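Local coordinates for VIN1 (PDB 6BFI), which binds actin filaments and may play a role in cell-cell adhesion, as a sponge member of the vinculin/alpha-catenin family, at residues 771-776 and 793-798; 778-783 and 787-792; 764-769 and 797-802. All blocks are in the same frame, centred on the assembly; numbering follows the deposited sequence.

Contact 1 of 3, residues 771-776 and 793-798; sequences KILATV and TDMLVG
L773 reaches across to both M795 and L796, and these three side chains account for most of the 202 Å² buried between 771-776 and 793-798. The two segments belong to successive helices, 763-778 and 786-817; the axes of 771-776 and 793-798 come within 9.1 Å, at 149°, an antiparallel pair of the all-helical vinculin fold. The two methyls of L773 do different work. CD2 meets the methyl end of M795, with L773 CD2 3.6 Å from M795 CE; the two side chains cross at about a right angle, and the bend of M795 at its thioether (chi3 68°) brings CE back against the leucine. L773 CD1 instead lies 3.7 Å from M795 O, on the backbone of the other helix. L796, next in sequence, has its CG anti to the backbone N (chi1 178°), which carries CD1 to A774: L796 CD1 is 3.9 Å from A774 N and 4.2 Å from A774 CB. L773 CB is 4.3 Å from the same L796 CD1. The small A774 thus receives the leucine methyl close to its main chain, while its own CB also touches L722 and A726 of helix 718-745. The N-terminal loop covers the pair: V3 and F5 pack on L773, P2 and V3 on M795. An alanine here lacks both delta methyls and would probably leave a gap beside M795 CE. Every side-chain group meeting across this interface is apolar, so the pairing implies shape fit and exclusion of water more than directional bonding.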
ATOM      1  N   LYS A 771      -3.060   4.739  24.837  1.00 44.23           N
ATOM      2  CA  LYS A 771      -3.478   4.786  26.235  1.00 45.96           C
ATOM      3  C   LYS A 771      -2.581   3.919  27.108  1.00 52.60           C
ATOM      4  O   LYS A 771      -2.171   4.338  28.199  1.00 56.87           O
ATOM      5  CB  LYS A 771      -4.939   4.357  26.364  1.00 52.35           C
ATOM      6  CG  LYS A 771      -5.916   5.323  25.717  1.00 58.85           C
ATOM      7  CD  LYS A 771      -7.353   4.933  26.007  1.00 63.31           C
ATOM      8  CE  LYS A 771      -7.687   3.576  25.419  1.00 60.54           C
ATOM      9  NZ  LYS A 771      -9.098   3.198  25.701  1.00 61.04           N
ATOM     10  N   ILE A 772      -2.249   2.713  26.640  1.00 49.33           N
ATOM     11  CA  ILE A 772      -1.388   1.834  27.430  1.00 50.91           C
ATOM     12  C   ILE A 772      -0.018   2.472  27.639  1.00 49.61           C
ATOM     13  O   ILE A 772       0.498   2.529  28.763  1.00 51.46           O
ATOM     14  CB  ILE A 772      -1.273   0.451  26.762  1.00 52.76           C
ATOM     15  CG1 ILE A 772      -2.637  -0.241  26.737  1.00 59.79           C
ATOM     16  CG2 ILE A 772      -0.247  -0.405  27.487  1.00 51.74           C
ATOM     17  CD1 ILE A 772      -2.632  -1.584  26.039  1.00 64.64           C
ATOM     18  N   LEU A 773       0.586   2.974  26.560  1.00 48.08           N
ATOM     19  CA  LEU A 773       1.946   3.496  26.644  1.00 48.72           C
ATOM     20  C   LEU A 773       2.008   4.791  27.441  1.00 69.11           C
ATOM     21  O   LEU A 773       3.010   5.052  28.118  1.00 73.61           O
ATOM     22  CB  LEU A 773       2.515   3.701  25.241  1.00 47.20           C
ATOM     23  CG  LEU A 773       2.747   2.419  24.432  1.00 53.23           C
ATOM     24  CD1 LEU A 773       3.132   2.740  22.991  1.00 52.84           C
ATOM     25  CD2 LEU A 773       3.795   1.543  25.091  1.00 49.68           C
ATOM     26  N   ALA A 774       0.960   5.617  27.369  1.00 61.05           N
ATOM     27  CA  ALA A 774       0.906   6.807  28.207  1.00 54.54           C
ATOM     28  C   ALA A 774       0.739   6.437  29.675  1.00 51.20           C
ATOM     29  O   ALA A 774       1.317   7.088  30.554  1.00 52.79           O
ATOM     30  CB  ALA A 774      -0.230   7.719  27.754  1.00 55.01           C
ATOM     31  N   THR A 775      -0.051   5.396  29.963  1.00 51.59           N
ATOM     32  CA  THR A 775      -0.168   4.935  31.344  1.00 60.73           C
ATOM     33  C   THR A 775       1.164   4.402  31.858  1.00 61.13           C
ATOM     34  O   THR A 775       1.506   4.594  33.032  1.00 63.97           O
ATOM     35  CB  THR A 775      -1.256   3.866  31.456  1.00 63.35           C
ATOM     36  OG1 THR A 775      -2.500   4.400  30.989  1.00 64.39           O
ATOM     37  CG2 THR A 775      -1.419   3.417  32.902  1.00 57.01           C
ATOM     38  N   VAL A 776       1.937   3.742  30.992  1.00 59.01           N
ATOM     39  CA  VAL A 776       3.250   3.248  31.397  1.00 59.65           C
ATOM     40  C   VAL A 776       4.212   4.408  31.621  1.00 61.64           C
ATOM     41  O   VAL A 776       4.987   4.413  32.588  1.00 64.70           O
ATOM     42  CB  VAL A 776       3.790   2.251  30.353  1.00 57.17           C
ATOM     43  CG1 VAL A 776       5.216   1.837  30.691  1.00 59.27           C
ATOM     44  CG2 VAL A 776       2.893   1.034  30.281  1.00 56.80           C
ATOM     45  N   THR A 793       9.368   6.643  27.139  1.00 61.44           N
ATOM     46  CA  THR A 793       9.300   7.870  26.353  1.00 66.35           C
ATOM     47  C   THR A 793       9.378   7.574  24.861  1.00 60.18           C
ATOM     48  O   THR A 793       8.550   8.052  24.079  1.00 56.70           O
ATOM     49  CB  THR A 793      10.423   8.821  26.771  1.00 70.42           C
ATOM     50  OG1 THR A 793      10.264   9.176  28.151  1.00 77.29           O
ATOM     51  CG2 THR A 793      10.401  10.084  25.922  1.00 62.22           C
ATOM     52  N   ASP A 794      10.363   6.770  24.448  1.00 61.84           N
ATOM     53  CA  ASP A 794      10.568   6.521  23.023  1.00 66.40           C
ATOM     54  C   ASP A 794       9.384   5.786  22.404  1.00 65.12           C
ATOM     55  O   ASP A 794       8.981   6.081  21.272  1.00 67.92           O
ATOM     56  CB  ASP A 794      11.860   5.736  22.808  1.00 75.06           C
ATOM     57  CG  ASP A 794      13.077   6.458  23.353  1.00 84.48           C
ATOM     58  OD1 ASP A 794      12.979   7.676  23.610  1.00 85.20           O
ATOM     59  OD2 ASP A 794      14.131   5.808  23.521  1.00 89.69           O
ATOM     60  N   MET A 795       8.812   4.822  23.129  1.00 60.44           N
ATOM     61  CA  MET A 795       7.644   4.121  22.608  1.00 58.97           C
ATOM     62  C   MET A 795       6.438   5.049  22.524  1.00 60.32           C
ATOM     63  O   MET A 795       5.691   5.019  21.536  1.00 64.32           O
ATOM     64  CB  MET A 795       7.332   2.903  23.476  1.00 57.71           C
ATOM     65  CG  MET A 795       8.418   1.839  23.440  1.00 64.46           C
ATOM     66  SD  MET A 795       8.123   0.489  24.596  1.00 69.81           S
ATOM     67  CE  MET A 795       6.689  -0.288  23.861  1.00 64.61           C
ATOM     68  N   LEU A 796       6.236   5.887  23.546  1.00 55.47           N
ATOM     69  CA  LEU A 796       5.119   6.823  23.509  1.00 51.38           C
ATOM     70  C   LEU A 796       5.247   7.779  22.330  1.00 46.94           C
ATOM     71  O   LEU A 796       4.283   7.992  21.585  1.00 43.36           O
ATOM     72  CB  LEU A 796       5.025   7.594  24.826  1.00 53.64           C
ATOM     73  CG  LEU A 796       3.908   8.642  24.899  1.00 51.67           C
ATOM     74  CD1 LEU A 796       2.542   8.007  24.671  1.00 47.97           C
ATOM     75  CD2 LEU A 796       3.945   9.372  26.233  1.00 53.93           C
ATOM     76  N   VAL A 797       6.437   8.354  22.131  1.00 51.34           N
ATOM     77  CA  VAL A 797       6.596   9.334  21.061  1.00 54.36           C
ATOM     78  C   VAL A 797       6.500   8.665  19.697  1.00 53.59           C
ATOM     79  O   VAL A 797       5.967   9.255  18.751  1.00 53.46           O
ATOM     80  CB  VAL A 797       7.912  10.125  21.215  1.00 61.26           C
ATOM     81  CG1 VAL A 797       7.955  10.846  22.556  1.00 61.90           C
ATOM     82  CG2 VAL A 797       9.122   9.224  21.051  1.00 67.34           C
ATOM     83  N   GLY A 798       6.992   7.431  19.564  1.00 55.62           N
ATOM     84  CA  GLY A 798       6.818   6.722  18.305  1.00 48.83           C
ATOM     85  C   GLY A 798       5.355   6.476  17.989  1.00 47.75           C
ATOM     86  O   GLY A 798       4.891   6.735  16.874  1.00 51.02           O
TER

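Contact 2 of 3, residues 778-783 and 787-792; sequences ATSMGG and RADADA
D789 and S780 carry most of the contact between the turn 778-783 and the first part of helix 786-817, where their CA atoms are 5.4 Å apart. The van der Waals contacts come first. D789 sends its carboxylate toward the turn with CG anti to the backbone N (chi1 -178°), so that OD1 rests against M781, 3.2 Å from its CA and 3.4 Å from its CB. The thioether of M781 runs off to S718 and K719 of helix 718-745. S780 puts its hydroxyl against the helix wall, OG lying 3.8 Å from A792 CB.

The polar partners lie on the preceding helix end. D789 OD1 forms a salt bridge with K777 NZ, and S780 OG hydrogen-bonds to K777 O, with a weaker bond to V776 O. S780 OG and D789 OD1 themselves stand 3.9 Å apart. M781 N is nearer the carboxylate, 3.5 Å from D789 OD1, but at a poor angle for a bond.

This is the closed end of a helical hairpin, the turn between helices 763-778 and 786-817. Its chemistry implies that the polar ties between turn and helix run through K777, which meets the carboxylate with its ammonium group and receives the serine hydroxyl on its carbonyl.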
ATOM      1  N   ALA A 778       3.464   7.491  32.482  1.00 60.08           N
ATOM      2  CA  ALA A 778       3.086   8.262  33.663  1.00 59.33           C
ATOM      3  C   ALA A 778       3.588   7.617  34.949  1.00 74.57           C
ATOM      4  O   ALA A 778       3.892   8.322  35.918  1.00 74.47           O
ATOM      5  CB  ALA A 778       1.568   8.433  33.713  1.00 58.33           C
ATOM      6  N   THR A 779       3.680   6.290  34.984  1.00 77.39           N
ATOM      7  CA  THR A 779       4.120   5.574  36.173  1.00 77.66           C
ATOM      8  C   THR A 779       5.633   5.416  36.245  1.00 80.17           C
ATOM      9  O   THR A 779       6.130   4.736  37.147  1.00 84.16           O
ATOM     10  CB  THR A 779       3.454   4.199  36.238  1.00 78.07           C
ATOM     11  OG1 THR A 779       3.807   3.439  35.074  1.00 77.75           O
ATOM     12  CG2 THR A 779       1.944   4.351  36.297  1.00 78.29           C
ATOM     13  N   SER A 780       6.372   6.024  35.321  1.00 83.27           N
ATOM     14  CA  SER A 780       7.825   5.952  35.319  1.00 89.66           C
ATOM     15  C   SER A 780       8.505   7.309  35.399  1.00 92.94           C
ATOM     16  O   SER A 780       9.577   7.407  35.999  1.00 94.74           O
ATOM     17  CB  SER A 780       8.324   5.222  34.062  1.00 88.30           C
ATOM     18  OG  SER A 780       7.924   5.903  32.887  1.00 86.09           O
ATOM     19  N   MET A 781       7.921   8.352  34.812  1.00 95.79           N
ATOM     20  CA  MET A 781       8.517   9.676  34.903  1.00102.09           C
ATOM     21  C   MET A 781       8.386  10.217  36.322  1.00110.98           C
ATOM     22  O   MET A 781       7.459   9.873  37.060  1.00114.51           O
ATOM     23  CB  MET A 781       7.864  10.635  33.909  1.00 97.84           C
ATOM     24  CG  MET A 781       6.451  11.062  34.271  1.00 96.42           C
ATOM     25  SD  MET A 781       5.810  12.302  33.128  1.00 93.40           S
ATOM     26  CE  MET A 781       4.191  12.605  33.831  1.00 93.49           C
ATOM     27  N   GLY A 782       9.333  11.069  36.701  1.00119.64           N
ATOM     28  CA  GLY A 782       9.369  11.596  38.050  1.00123.49           C
ATOM     29  C   GLY A 782      10.016  10.637  39.027  1.00129.78           C
ATOM     30  O   GLY A 782       9.373  10.174  39.973  1.00132.95           O
ATOM     31  N   GLY A 783      11.290  10.326  38.801  1.00134.09           N
ATOM     32  CA  GLY A 783      12.030   9.434  39.666  1.00138.16           C
ATOM     33  C   GLY A 783      11.957   7.983  39.221  1.00131.93           C
ATOM     34  O   GLY A 783      11.209   7.602  38.318  1.00125.94           O
ATOM     35  N   ARG A 787      16.280   3.738  32.532  1.00104.23           N
ATOM     36  CA  ARG A 787      16.034   2.934  31.339  1.00103.72           C
ATOM     37  C   ARG A 787      14.543   2.805  31.062  1.00 99.67           C
ATOM     38  O   ARG A 787      14.101   2.937  29.913  1.00102.44           O
ATOM     39  CB  ARG A 787      16.672   1.554  31.505  1.00112.69           C
ATOM     40  CG  ARG A 787      16.217   0.515  30.490  1.00117.20           C
ATOM     41  CD  ARG A 787      16.861  -0.836  30.767  1.00126.13           C
ATOM     42  NE  ARG A 787      16.402  -1.428  32.023  1.00131.62           N
ATOM     43  CZ  ARG A 787      15.585  -2.475  32.103  1.00133.08           C
ATOM     44  NH1 ARG A 787      15.140  -3.060  31.000  1.00132.10           N
ATOM     45  NH2 ARG A 787      15.220  -2.943  33.289  1.00134.63           N
ATOM     46  N   ALA A 788      13.750   2.553  32.107  1.00 95.54           N
ATOM     47  CA  ALA A 788      12.308   2.422  31.933  1.00 91.22           C
ATOM     48  C   ALA A 788      11.693   3.719  31.424  1.00 84.26           C
ATOM     49  O   ALA A 788      10.802   3.697  30.566  1.00 81.74           O
ATOM     50  CB  ALA A 788      11.657   2.000  33.250  1.00 88.14           C
ATOM     51  N   ASP A 789      12.157   4.861  31.938  1.00 83.93           N
ATOM     52  CA  ASP A 789      11.633   6.140  31.470  1.00 86.71           C
ATOM     53  C   ASP A 789      12.072   6.428  30.040  1.00 83.29           C
ATOM     54  O   ASP A 789      11.317   7.022  29.261  1.00 80.28           O
ATOM     55  CB  ASP A 789      12.076   7.265  32.405  1.00 93.78           C
ATOM     56  CG  ASP A 789      11.509   8.614  32.001  1.00 94.25           C
ATOM     57  OD1 ASP A 789      10.342   8.898  32.347  1.00 89.78           O
ATOM     58  OD2 ASP A 789      12.228   9.391  31.337  1.00 97.42           O
ATOM     59  N   ALA A 790      13.288   6.015  29.675  1.00 84.48           N
ATOM     60  CA  ALA A 790      13.766   6.232  28.314  1.00 82.33           C
ATOM     61  C   ALA A 790      12.956   5.419  27.313  1.00 82.83           C
ATOM     62  O   ALA A 790      12.441   5.961  26.329  1.00 85.09           O
ATOM     63  CB  ALA A 790      15.252   5.884  28.216  1.00 83.90           C
ATOM     64  N   ASP A 791      12.828   4.112  27.554  1.00 80.83           N
ATOM     65  CA  ASP A 791      12.074   3.266  26.634  1.00 77.39           C
ATOM     66  C   ASP A 791      10.599   3.654  26.607  1.00 67.39           C
ATOM     67  O   ASP A 791       9.973   3.668  25.540  1.00 62.76           O
ATOM     68  CB  ASP A 791      12.242   1.795  27.014  1.00 84.90           C
ATOM     69  CG  ASP A 791      13.684   1.332  26.918  1.00 93.45           C
ATOM     70  OD1 ASP A 791      14.495   2.043  26.289  1.00 95.52           O
ATOM     71  OD2 ASP A 791      14.003   0.257  27.469  1.00 97.10           O
ATOM     72  N   ALA A 792      10.027   3.972  27.773  1.00 65.59           N
ATOM     73  CA  ALA A 792       8.638   4.419  27.815  1.00 65.23           C
ATOM     74  C   ALA A 792       8.447   5.689  26.996  1.00 61.61           C
ATOM     75  O   ALA A 792       7.485   5.803  26.223  1.00 64.30           O
ATOM     76  CB  ALA A 792       8.199   4.638  29.263  1.00 63.62           C
TER

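Contact 3 of 3, residues 764-769 and 797-802; sequences PTISTQ and VGNAEN
An antiparallel helix pair of the vinculin-type helical fold brings I766 and Q769 of helix 763-778 against N799 and N802 of helix 786-817. N799 points toward the other helix, and with CG anti to its own backbone N (chi1 -178°) its amide reaches the main chain there: N799 ND2 gives a weak hydrogen bond to I766 O at 3.4 Å, with an N-H...O angle of 147°. N799 ND2 also lies 3.4 Å from Q769 CB. N799 OD1 comes within 3.3 Å of I766 O, where two acceptors face one another and do not bond.

The axes of 764-769 and 797-802 come within 9.7 Å, and each helix of the pair supplies two residues three apart. One turn beyond N799, N802 stands at about a right angle to I766, with N802 OD1 3.1 Å from I766 CD1 and 3.4 Å from I766 CG1. The isoleucine therefore packs its ethyl branch on an amide oxygen, while L803 and T806 of helix 786-817 touch it as well. The amide of Q769 is turned 45° from that of N799, and its OE1 accepts a hydrogen bond from T254 OG1, outside the pair.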
ATOM      1  N   PRO A 764      -7.668   2.311  15.553  1.00 67.01           N
ATOM      2  CA  PRO A 764      -8.043   1.844  16.902  1.00 69.32           C
ATOM      3  C   PRO A 764      -6.897   1.216  17.678  1.00 70.03           C
ATOM      4  O   PRO A 764      -6.732   1.506  18.872  1.00 78.66           O
ATOM      5  CB  PRO A 764      -9.165   0.832  16.621  1.00 70.40           C
ATOM      6  CG  PRO A 764      -8.973   0.428  15.204  1.00 66.67           C
ATOM      7  CD  PRO A 764      -8.491   1.659  14.519  1.00 64.37           C
ATOM      8  N   THR A 765      -6.093   0.364  17.036  1.00 66.67           N
ATOM      9  CA  THR A 765      -4.950  -0.222  17.728  1.00 63.41           C
ATOM     10  C   THR A 765      -3.935   0.845  18.114  1.00 55.26           C
ATOM     11  O   THR A 765      -3.310   0.759  19.179  1.00 56.01           O
ATOM     12  CB  THR A 765      -4.294  -1.295  16.859  1.00 64.55           C
ATOM     13  OG1 THR A 765      -4.143  -0.807  15.521  1.00 65.11           O
ATOM     14  CG2 THR A 765      -5.141  -2.554  16.848  1.00 68.36           C
ATOM     15  N   ILE A 766      -3.761   1.862  17.267  1.00 52.39           N
ATOM     16  CA  ILE A 766      -2.875   2.972  17.614  1.00 54.55           C
ATOM     17  C   ILE A 766      -3.355   3.659  18.884  1.00 53.79           C
ATOM     18  O   ILE A 766      -2.554   3.975  19.769  1.00 53.12           O
ATOM     19  CB  ILE A 766      -2.771   3.976  16.452  1.00 54.50           C
ATOM     20  CG1 ILE A 766      -2.108   3.350  15.230  1.00 54.04           C
ATOM     21  CG2 ILE A 766      -1.966   5.181  16.884  1.00 55.40           C
ATOM     22  CD1 ILE A 766      -2.192   4.235  13.999  1.00 52.91           C
ATOM     23  N   SER A 767      -4.663   3.906  18.993  1.00 55.90           N
ATOM     24  CA  SER A 767      -5.173   4.629  20.155  1.00 57.24           C
ATOM     25  C   SER A 767      -5.112   3.772  21.414  1.00 58.59           C
ATOM     26  O   SER A 767      -4.810   4.279  22.505  1.00 58.69           O
ATOM     27  CB  SER A 767      -6.601   5.107  19.892  1.00 62.72           C
ATOM     28  OG  SER A 767      -7.472   4.017  19.654  1.00 67.39           O
ATOM     29  N   THR A 768      -5.399   2.474  21.286  1.00 58.69           N
ATOM     30  CA  THR A 768      -5.270   1.566  22.423  1.00 57.38           C
ATOM     31  C   THR A 768      -3.830   1.528  22.925  1.00 56.97           C
ATOM     32  O   THR A 768      -3.563   1.709  24.125  1.00 59.12           O
ATOM     33  CB  THR A 768      -5.744   0.168  22.025  1.00 54.22           C
ATOM     34  OG1 THR A 768      -7.095   0.238  21.548  1.00 55.83           O
ATOM     35  CG2 THR A 768      -5.678  -0.784  23.210  1.00 49.95           C
ATOM     36  N   GLN A 769      -2.884   1.307  22.007  1.00 54.93           N
ATOM     37  CA  GLN A 769      -1.473   1.368  22.371  1.00 57.87           C
ATOM     38  C   GLN A 769      -1.106   2.725  22.949  1.00 58.55           C
ATOM     39  O   GLN A 769      -0.238   2.811  23.821  1.00 61.04           O
ATOM     40  CB  GLN A 769      -0.602   1.055  21.154  1.00 56.25           C
ATOM     41  CG  GLN A 769      -0.770  -0.354  20.616  1.00 61.41           C
ATOM     42  CD  GLN A 769       0.119  -0.632  19.419  1.00 66.51           C
ATOM     43  OE1 GLN A 769       1.036   0.135  19.119  1.00 72.76           O
ATOM     44  NE2 GLN A 769      -0.149  -1.731  18.725  1.00 67.26           N
ATOM     45  N   VAL A 797       6.437   8.354  22.131  1.00 51.34           N
ATOM     46  CA  VAL A 797       6.596   9.334  21.061  1.00 54.36           C
ATOM     47  C   VAL A 797       6.500   8.665  19.697  1.00 53.59           C
ATOM     48  O   VAL A 797       5.967   9.255  18.751  1.00 53.46           O
ATOM     49  CB  VAL A 797       7.912  10.125  21.215  1.00 61.26           C
ATOM     50  CG1 VAL A 797       7.955  10.846  22.556  1.00 61.90           C
ATOM     51  CG2 VAL A 797       9.122   9.224  21.051  1.00 67.34           C
ATOM     52  N   GLY A 798       6.992   7.431  19.564  1.00 55.62           N
ATOM     53  CA  GLY A 798       6.818   6.722  18.305  1.00 48.83           C
ATOM     54  C   GLY A 798       5.355   6.476  17.989  1.00 47.75           C
ATOM     55  O   GLY A 798       4.891   6.735  16.874  1.00 51.02           O
ATOM     56  N   ASN A 799       4.604   5.990  18.981  1.00 50.43           N
ATOM     57  CA  ASN A 799       3.174   5.760  18.801  1.00 49.42           C
ATOM     58  C   ASN A 799       2.447   7.049  18.426  1.00 50.80           C
ATOM     59  O   ASN A 799       1.626   7.066  17.501  1.00 51.39           O
ATOM     60  CB  ASN A 799       2.583   5.158  20.077  1.00 49.91           C
ATOM     61  CG  ASN A 799       1.106   4.852  19.948  1.00 57.60           C
ATOM     62  OD1 ASN A 799       0.257   5.697  20.229  1.00 65.23           O
ATOM     63  ND2 ASN A 799       0.791   3.635  19.521  1.00 60.80           N
ATOM     64  N   ALA A 800       2.742   8.143  19.135  1.00 51.90           N
ATOM     65  CA  ALA A 800       2.047   9.405  18.886  1.00 50.90           C
ATOM     66  C   ALA A 800       2.392   9.971  17.514  1.00 42.85           C
ATOM     67  O   ALA A 800       1.517  10.498  16.816  1.00 48.64           O
ATOM     68  CB  ALA A 800       2.384  10.416  19.984  1.00 49.69           C
ATOM     69  N   GLU A 801       3.663   9.883  17.116  1.00 55.10           N
ATOM     70  CA  GLU A 801       4.049  10.302  15.772  1.00 57.41           C
ATOM     71  C   GLU A 801       3.296   9.504  14.715  1.00 55.07           C
ATOM     72  O   GLU A 801       2.762  10.071  13.754  1.00 52.57           O
ATOM     73  CB  GLU A 801       5.561  10.152  15.589  1.00 60.03           C
ATOM     74  CG  GLU A 801       6.380  11.207  16.309  1.00 65.30           C
ATOM     75  CD  GLU A 801       7.865  10.904  16.293  1.00 72.27           C
ATOM     76  OE1 GLU A 801       8.229   9.718  16.158  1.00 75.18           O
ATOM     77  OE2 GLU A 801       8.669  11.853  16.411  1.00 75.89           O
ATOM     78  N   ASN A 802       3.232   8.179  14.886  1.00 50.91           N
ATOM     79  CA  ASN A 802       2.486   7.354  13.940  1.00 52.71           C
ATOM     80  C   ASN A 802       1.017   7.765  13.883  1.00 53.32           C
ATOM     81  O   ASN A 802       0.425   7.839  12.796  1.00 57.59           O
ATOM     82  CB  ASN A 802       2.626   5.881  14.313  1.00 60.33           C
ATOM     83  CG  ASN A 802       1.746   4.985  13.474  1.00 63.07           C
ATOM     84  OD1 ASN A 802       0.936   4.226  14.000  1.00 66.10           O
ATOM     85  ND2 ASN A 802       1.895   5.074  12.159  1.00 63.78           N
TER

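How the contacts relate
All three contacts join helix 763-778 or the turn after it to helix 786-817, and they follow one another along a single antiparallel hairpin. Contact 2 lies at its closed end, nested in the chain between the segments of contact 1, with centres 10 Å apart. Contact 3 is the most distant from the turn: its centre is 8 Å from that of contact 1 and 18 Å from that of contact 2. Contacts 1 and 3 share V797 and G798, and L773 CD1 packs 3.8 Å from N799 CB where they meet. Character changes along the hairpin, from a lysine-bridged turn through an apolar layer to buried amides.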